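Local coordinates for designed helical repeat protein (Synthetic construct, PDB 5CWQ) that has no known biological activity, being a computationally designed all-helical repeat protein made to explore what repeat architectures can be built, at residues A63-A66 and S67-A70; G202-E205 and V206-L209; K79-E82 and E83-Q87. One frame throughout, in Å; residues are numbered along the deposited sequence.

Overall arrangement
The chain is a run of eight helices. All three contacts are local, each one continuous stretch, so none closes a loop, and none nests in or crosses another. Coming from the N terminus, helix 60-86 carries contact 1 near its beginning and contact 3 at its end, with centres about 25 Å apart. Both face helices 33-57 and 90-114, and contact 1 also reaches helices 5-30 and 117-144. Contact 2 comes much later, at the turn joining helix 174-201 to helix 204-230, and packs on helices 174-201 and 147-171. Its centre is about 33 Å from that of contact 1, on the opposite side of the chain's centre, and about 26 Å from that of contact 3.

Contact 1 of 3, residues A63-A66 and S67-A70; sequences AERA and SEKA
Glu68 N donates to Glu64 O at 2.9 Å, one of four successive i to i+4 bonds in these two turns of α-helix. Ser67 to Ala63, Lys69 to Arg65 and Ala70 to Ala66 repeat the pattern, and the last is the shortest, with Ala70 N 2.8 Å from Ala66 O. The van der Waals contacts follow the same ladder. With its CG set beside the backbone N (chi1 -70°), Glu68 reaches back along the helix and brings CG to 3.2 Å from Glu64 O. Lys69 does likewise, its CG 3.3 Å from Arg65 O, before the extended chain leads its ammonium away to a salt bridge with Glu14. Among the charges, Glu64 OE2 and Glu68 OE2 stand 4.5 Å apart, and two like charges this near are probably mildly unfavourable; the carboxylate planes lie at 82°. A weak, long ion pair from Glu64 to Arg114 may offset some of that. As befits a closely packed helix of a designed repeat protein, small residues face the neighbours: Ala63, Ala66 and Ala70 touch helix 33-57, and Ser67 and Ala70 meet Leu107 of helix 90-114. Glu64 and Ser67 touch Glu119 of helix 117-144, and Lys69 reaches Leu17 and Arg21 of helix 5-30.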
loop_
_atom_site.group_PDB
_atom_site.type_symbol
_atom_site.label_atom_id
_atom_site.label_comp_id
_atom_site.label_asym_id
_atom_site.label_seq_id
_atom_site.Cartn_x
_atom_site.Cartn_y
_atom_site.Cartn_z
ATOM N N ALA A 63 14.478 -7.094 -10.235
ATOM C CA ALA A 63 13.619 -7.249 -9.070
ATOM C C ALA A 63 14.274 -6.651 -7.828
ATOM O O ALA A 63 13.626 -5.949 -7.051
ATOM C CB ALA A 63 13.294 -8.718 -8.848
ATOM N N GLU A 64 15.561 -6.926 -7.648
ATOM C CA GLU A 64 16.298 -6.401 -6.505
ATOM C C GLU A 64 16.428 -4.885 -6.608
ATOM O O GLU A 64 16.352 -4.179 -5.604
ATOM C CB GLU A 64 17.681 -7.049 -6.409
ATOM C CG GLU A 64 18.430 -6.730 -5.121
ATOM C CD GLU A 64 17.741 -7.281 -3.882
ATOM O OE1 GLU A 64 16.826 -8.122 -4.025
ATOM O OE2 GLU A 64 18.115 -6.872 -2.762
ATOM N N ARG A 65 16.627 -4.393 -7.828
ATOM C CA ARG A 65 16.655 -2.957 -8.081
ATOM C C ARG A 65 15.346 -2.308 -7.645
ATOM O O ARG A 65 15.349 -1.246 -7.023
ATOM C CB ARG A 65 16.906 -2.675 -9.561
ATOM C CG ARG A 65 18.348 -2.337 -9.902
ATOM C CD ARG A 65 18.509 -2.109 -11.397
ATOM N NE ARG A 65 18.593 -3.368 -12.135
ATOM C CZ ARG A 65 18.295 -3.510 -13.424
ATOM N NH1 ARG A 65 17.877 -2.472 -14.138
ATOM N NH2 ARG A 65 18.409 -4.698 -14.001
ATOM N N ALA A 66 14.232 -2.954 -7.975
ATOM C CA ALA A 66 12.914 -2.452 -7.605
ATOM C C ALA A 66 12.762 -2.414 -6.087
ATOM O O ALA A 66 12.192 -1.472 -5.534
ATOM C CB ALA A 66 11.819 -3.314 -8.230
ATOM N N SER A 67 13.276 -3.442 -5.420
ATOM C CA SER A 67 13.202 -3.530 -3.967
ATOM C C SER A 67 14.027 -2.425 -3.314
ATOM O O SER A 67 13.599 -1.811 -2.333
ATOM C CB SER A 67 13.686 -4.899 -3.492
ATOM O OG SER A 67 13.422 -5.085 -2.114
ATOM N N GLU A 68 15.214 -2.183 -3.863
ATOM C CA GLU A 68 16.079 -1.109 -3.390
ATOM C C GLU A 68 15.365 0.230 -3.516
ATOM O O GLU A 68 15.443 1.074 -2.623
ATOM C CB GLU A 68 17.392 -1.088 -4.179
ATOM C CG GLU A 68 18.308 -2.272 -3.891
ATOM C CD GLU A 68 19.425 -2.420 -4.911
ATOM O OE1 GLU A 68 19.612 -1.500 -5.736
ATOM O OE2 GLU A 68 20.116 -3.461 -4.887
ATOM N N LYS A 69 14.661 0.413 -4.628
ATOM C CA LYS A 69 13.928 1.648 -4.865
ATOM C C LYS A 69 12.711 1.746 -3.948
ATOM O O LYS A 69 12.361 2.833 -3.489
ATOM C CB LYS A 69 13.506 1.742 -6.331
ATOM C CG LYS A 69 14.674 1.987 -7.275
ATOM C CD LYS A 69 14.230 2.070 -8.722
ATOM C CE LYS A 69 15.416 2.326 -9.643
ATOM N NZ LYS A 69 15.007 2.492 -11.065
ATOM N N ALA A 70 12.076 0.608 -3.679
ATOM C CA ALA A 70 10.933 0.563 -2.771
ATOM C C ALA A 70 11.362 0.909 -1.351
ATOM O O ALA A 70 10.653 1.614 -0.630
ATOM C CB ALA A 70 10.276 -0.816 -2.802
#

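Contact 2 of 3, residues G202-E205 and V206-L209; sequences GDSE and VKRL
Glu205 touches both Arg208 and Leu209 from the first turn of helix 204-230. Its OE1 comes to the edge of the Arg208 guanidinium, in plane, in a salt bridge whose hydrogen bond is weak, Glu205 OE1 to Arg208 NH1 being 3.4 Å. The carboxylate and guanidinium planes are 68° apart, so the two groups do not pair flat. The bend in Glu205 (chi2 57°) also turns OE2 toward Leu209, 3.9 Å from its CG. Ser204 meets the same arginine: Arg208, its CG beside the backbone N (chi1 -66°) and its chain extended to NE, reaches back along the turn and lays one guanidinium face against Ser204 CB. At the hydroxyl of Ser204, a water links OG to Lys207 NZ, and a phosphate, probably from the crystallisation liquor, lies about 3 Å from the Lys207 side chain.

Val206 is capped by Asp203, the N-cap, whose OD1 takes a weak but straight bond from Val206 N at 3.4 Å, while Asp203 OD2 lies 3.1 Å from Val206 CG2. With an alanine here Val206 N would lose its cap and Val206 CG2 its carboxylate neighbour, and the first turn would probably be held less firmly. Val206 packs on Val194 and Ala198 of helix 174-201, which Gly202 ends in a Schellman motif; Leu209 faces Ala151, Leu152 and Ile155 of helix 147-171. The acids Asp203 and Glu205 would probably be favoured by the helix dipole at this end.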
loop_
_atom_site.group_PDB
_atom_site.type_symbol
_atom_site.label_atom_id
_atom_site.label_comp_id
_atom_site.label_asym_id
_atom_site.label_seq_id
_atom_site.Cartn_x
_atom_site.Cartn_y
_atom_site.Cartn_z
ATOM N N GLY A 202 -23.234 13.290 -0.458
ATOM C CA GLY A 202 -22.773 13.859 -1.711
ATOM C C GLY A 202 -21.296 14.212 -1.684
ATOM O O GLY A 202 -20.842 15.068 -2.442
ATOM N N ASP A 203 -20.546 13.544 -0.812
ATOM C CA ASP A 203 -19.109 13.776 -0.691
ATOM C C ASP A 203 -18.366 12.864 -1.660
ATOM O O ASP A 203 -17.835 11.821 -1.275
ATOM C CB ASP A 203 -18.648 13.537 0.750
ATOM C CG ASP A 203 -17.254 14.075 1.020
ATOM O OD1 ASP A 203 -16.482 14.281 0.057
ATOM O OD2 ASP A 203 -16.932 14.291 2.206
ATOM N N SER A 204 -18.335 13.269 -2.924
ATOM C CA SER A 204 -17.806 12.434 -3.995
ATOM C C SER A 204 -16.336 12.066 -3.815
ATOM O O SER A 204 -15.914 10.982 -4.211
ATOM C CB SER A 204 -17.993 13.138 -5.337
ATOM O OG SER A 204 -19.368 13.310 -5.620
ATOM N N GLU A 205 -15.554 12.963 -3.228
ATOM C CA GLU A 205 -14.133 12.693 -3.037
ATOM C C GLU A 205 -13.929 11.538 -2.060
ATOM O O GLU A 205 -13.174 10.608 -2.342
ATOM C CB GLU A 205 -13.405 13.941 -2.540
ATOM C CG GLU A 205 -11.913 13.738 -2.305
ATOM C CD GLU A 205 -11.172 13.256 -3.546
ATOM O OE1 GLU A 205 -11.676 13.472 -4.670
ATOM O OE2 GLU A 205 -10.083 12.661 -3.396
ATOM N N VAL A 206 -14.610 11.599 -0.920
ATOM C CA VAL A 206 -14.507 10.553 0.093
ATOM C C VAL A 206 -15.004 9.226 -0.472
ATOM O O VAL A 206 -14.440 8.170 -0.190
ATOM C CB VAL A 206 -15.308 10.920 1.364
ATOM C CG1 VAL A 206 -15.330 9.763 2.361
ATOM C CG2 VAL A 206 -14.718 12.159 2.011
ATOM N N LYS A 207 -16.065 9.295 -1.272
ATOM C CA LYS A 207 -16.620 8.119 -1.928
ATOM C C LYS A 207 -15.557 7.420 -2.767
ATOM O O LYS A 207 -15.389 6.204 -2.685
ATOM C CB LYS A 207 -17.811 8.511 -2.806
ATOM C CG LYS A 207 -18.439 7.357 -3.575
ATOM C CD LYS A 207 -19.516 7.839 -4.545
ATOM C CE LYS A 207 -18.925 8.626 -5.703
ATOM N NZ LYS A 207 -19.967 9.047 -6.676
ATOM N N ARG A 208 -14.844 8.201 -3.572
ATOM C CA ARG A 208 -13.809 7.660 -4.444
ATOM C C ARG A 208 -12.694 7.004 -3.638
ATOM O O ARG A 208 -12.210 5.931 -3.997
ATOM C CB ARG A 208 -13.234 8.763 -5.330
ATOM C CG ARG A 208 -14.226 9.326 -6.328
ATOM C CD ARG A 208 -13.815 10.715 -6.785
ATOM N NE ARG A 208 -14.875 11.367 -7.550
ATOM C CZ ARG A 208 -15.059 12.684 -7.612
ATOM N NH1 ARG A 208 -14.256 13.508 -6.954
ATOM N NH2 ARG A 208 -16.054 13.179 -8.333
ATOM N N LEU A 209 -12.293 7.651 -2.548
ATOM C CA LEU A 209 -11.227 7.133 -1.694
ATOM C C LEU A 209 -11.659 5.853 -0.982
ATOM O O LEU A 209 -10.878 4.909 -0.855
ATOM C CB LEU A 209 -10.802 8.189 -0.671
ATOM C CG LEU A 209 -10.166 9.460 -1.245
ATOM C CD1 LEU A 209 -9.957 10.496 -0.155
ATOM C CD2 LEU A 209 -8.849 9.152 -1.945
HETATM O O HOH W 1 -20.890 11.013 -4.962
HETATM O O HOH W 2 -11.171 13.365 -7.028
#

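Contact 3 of 3, residues K79-E82 and E83-Q87; sequences KVSE and EAREQ
The last turns of helix 60-86 run through four i to i+4 bonds, Glu83 N to Lys79 O, Arg85 N to Ser81 O, Glu86 N to Glu82 O and, shortest of the four, Ala84 N to Val80 O at 2.7 Å. Glu82 and Glu86 bring their acids together, Glu82 OE2 only 2.7 Å from Glu86 OE1. Oxygens this near suggest that one acid holds a proton, and the carboxylate planes stand 83° apart. Glu82 gets there by a bend at chi2 (-76°) that swings its carboxylate along the helix toward Glu86. Glu83 instead stretches back across Lys79: its CG lies 3.3 Å from Lys79 O, and its OE2 is 3.5 Å from Lys79 CE. Lys79 NZ stays 4.4 Å from Glu83 OE2, too far for a salt bridge, so the attraction is probably loose. Arg85 lays CG on Ser81 O at 3.3 Å and carries its guanidinium on to a salt bridge with Glu133, while Ser81 OG turns back to Arg78 O. Toward the core, Val80 packs against Leu36 and Leu40 of helix 33-57 and Val92 of helix 90-114, Ala84 joins it on Val92, and Ser81 meets Leu93. Nearer the surface Arg85 also touches Leu93, and Glu83 touches Leu33 of helix 33-57.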
loop_
_atom_site.group_PDB
_atom_site.type_symbol
_atom_site.label_atom_id
_atom_site.label_comp_id
_atom_site.label_asym_id
_atom_site.label_seq_id
_atom_site.Cartn_x
_atom_site.Cartn_y
_atom_site.Cartn_z
ATOM N N LYS A 79 9.995 9.363 7.082
ATOM C CA LYS A 79 10.429 10.670 7.556
ATOM C C LYS A 79 9.276 11.671 7.485
ATOM O O LYS A 79 9.072 12.460 8.406
ATOM C CB LYS A 79 11.620 11.169 6.737
ATOM C CG LYS A 79 12.250 12.447 7.267
ATOM C CD LYS A 79 13.358 12.939 6.347
ATOM C CE LYS A 79 14.040 14.181 6.904
ATOM N NZ LYS A 79 15.051 14.742 5.961
ATOM N N VAL A 80 8.525 11.630 6.390
ATOM C CA VAL A 80 7.395 12.534 6.205
ATOM C C VAL A 80 6.325 12.285 7.264
ATOM O O VAL A 80 5.707 13.225 7.764
ATOM C CB VAL A 80 6.776 12.384 4.796
ATOM C CG1 VAL A 80 5.514 13.236 4.653
ATOM C CG2 VAL A 80 7.793 12.770 3.735
ATOM N N SER A 81 6.109 11.017 7.605
ATOM C CA SER A 81 5.121 10.670 8.617
ATOM C C SER A 81 5.548 11.226 9.974
ATOM O O SER A 81 4.719 11.699 10.748
ATOM C CB SER A 81 4.927 9.153 8.694
ATOM O OG SER A 81 6.090 8.510 9.180
ATOM N N GLU A 82 6.847 11.168 10.247
ATOM C CA GLU A 82 7.408 11.731 11.468
ATOM C C GLU A 82 7.153 13.234 11.518
ATOM O O GLU A 82 6.692 13.768 12.529
ATOM C CB GLU A 82 8.909 11.439 11.538
ATOM C CG GLU A 82 9.532 11.621 12.908
ATOM C CD GLU A 82 9.755 13.075 13.285
ATOM O OE1 GLU A 82 9.948 13.917 12.381
ATOM O OE2 GLU A 82 9.746 13.369 14.500
ATOM N N GLU A 83 7.459 13.907 10.415
ATOM C CA GLU A 83 7.255 15.344 10.303
ATOM C C GLU A 83 5.769 15.692 10.348
ATOM O O GLU A 83 5.384 16.733 10.880
ATOM C CB GLU A 83 7.886 15.864 9.007
ATOM C CG GLU A 83 9.401 15.686 8.955
ATOM C CD GLU A 83 9.978 15.833 7.555
ATOM O OE1 GLU A 83 9.227 15.674 6.568
ATOM O OE2 GLU A 83 11.191 16.103 7.444
ATOM N N ALA A 84 4.941 14.813 9.793
ATOM C CA ALA A 84 3.499 15.035 9.773
ATOM C C ALA A 84 2.914 14.973 11.181
ATOM O O ALA A 84 2.021 15.751 11.525
ATOM C CB ALA A 84 2.819 14.021 8.873
ATOM N N ARG A 85 3.420 14.051 11.995
ATOM C CA ARG A 85 2.954 13.924 13.370
ATOM C C ARG A 85 3.403 15.116 14.208
ATOM O O ARG A 85 2.664 15.579 15.078
ATOM C CB ARG A 85 3.449 12.619 13.997
ATOM C CG ARG A 85 2.765 11.375 13.447
ATOM C CD ARG A 85 2.790 10.232 14.449
ATOM N NE ARG A 85 2.202 9.006 13.909
ATOM C CZ ARG A 85 2.848 8.124 13.150
ATOM N NH1 ARG A 85 4.120 8.318 12.820
ATOM N NH2 ARG A 85 2.217 7.042 12.712
ATOM N N GLU A 86 4.609 15.616 13.943
ATOM C CA GLU A 86 5.131 16.769 14.672
ATOM C C GLU A 86 4.278 18.007 14.413
ATOM O O GLU A 86 4.196 18.900 15.256
ATOM C CB GLU A 86 6.588 17.059 14.288
ATOM C CG GLU A 86 7.609 16.142 14.959
ATOM C CD GLU A 86 9.007 16.746 15.021
ATOM O OE1 GLU A 86 9.989 15.994 14.851
ATOM O OE2 GLU A 86 9.133 17.967 15.252
ATOM N N GLN A 87 3.650 18.053 13.243
ATOM C CA GLN A 87 2.811 19.184 12.862
ATOM C C GLN A 87 1.333 18.886 13.104
ATOM O O GLN A 87 0.472 19.712 12.803
ATOM C CB GLN A 87 3.044 19.544 11.392
ATOM C CG GLN A 87 4.461 20.011 11.097
ATOM C CD GLN A 87 4.668 20.398 9.645
ATOM O OE1 GLN A 87 3.710 20.656 8.915
ATOM N NE2 GLN A 87 5.928 20.444 9.220
#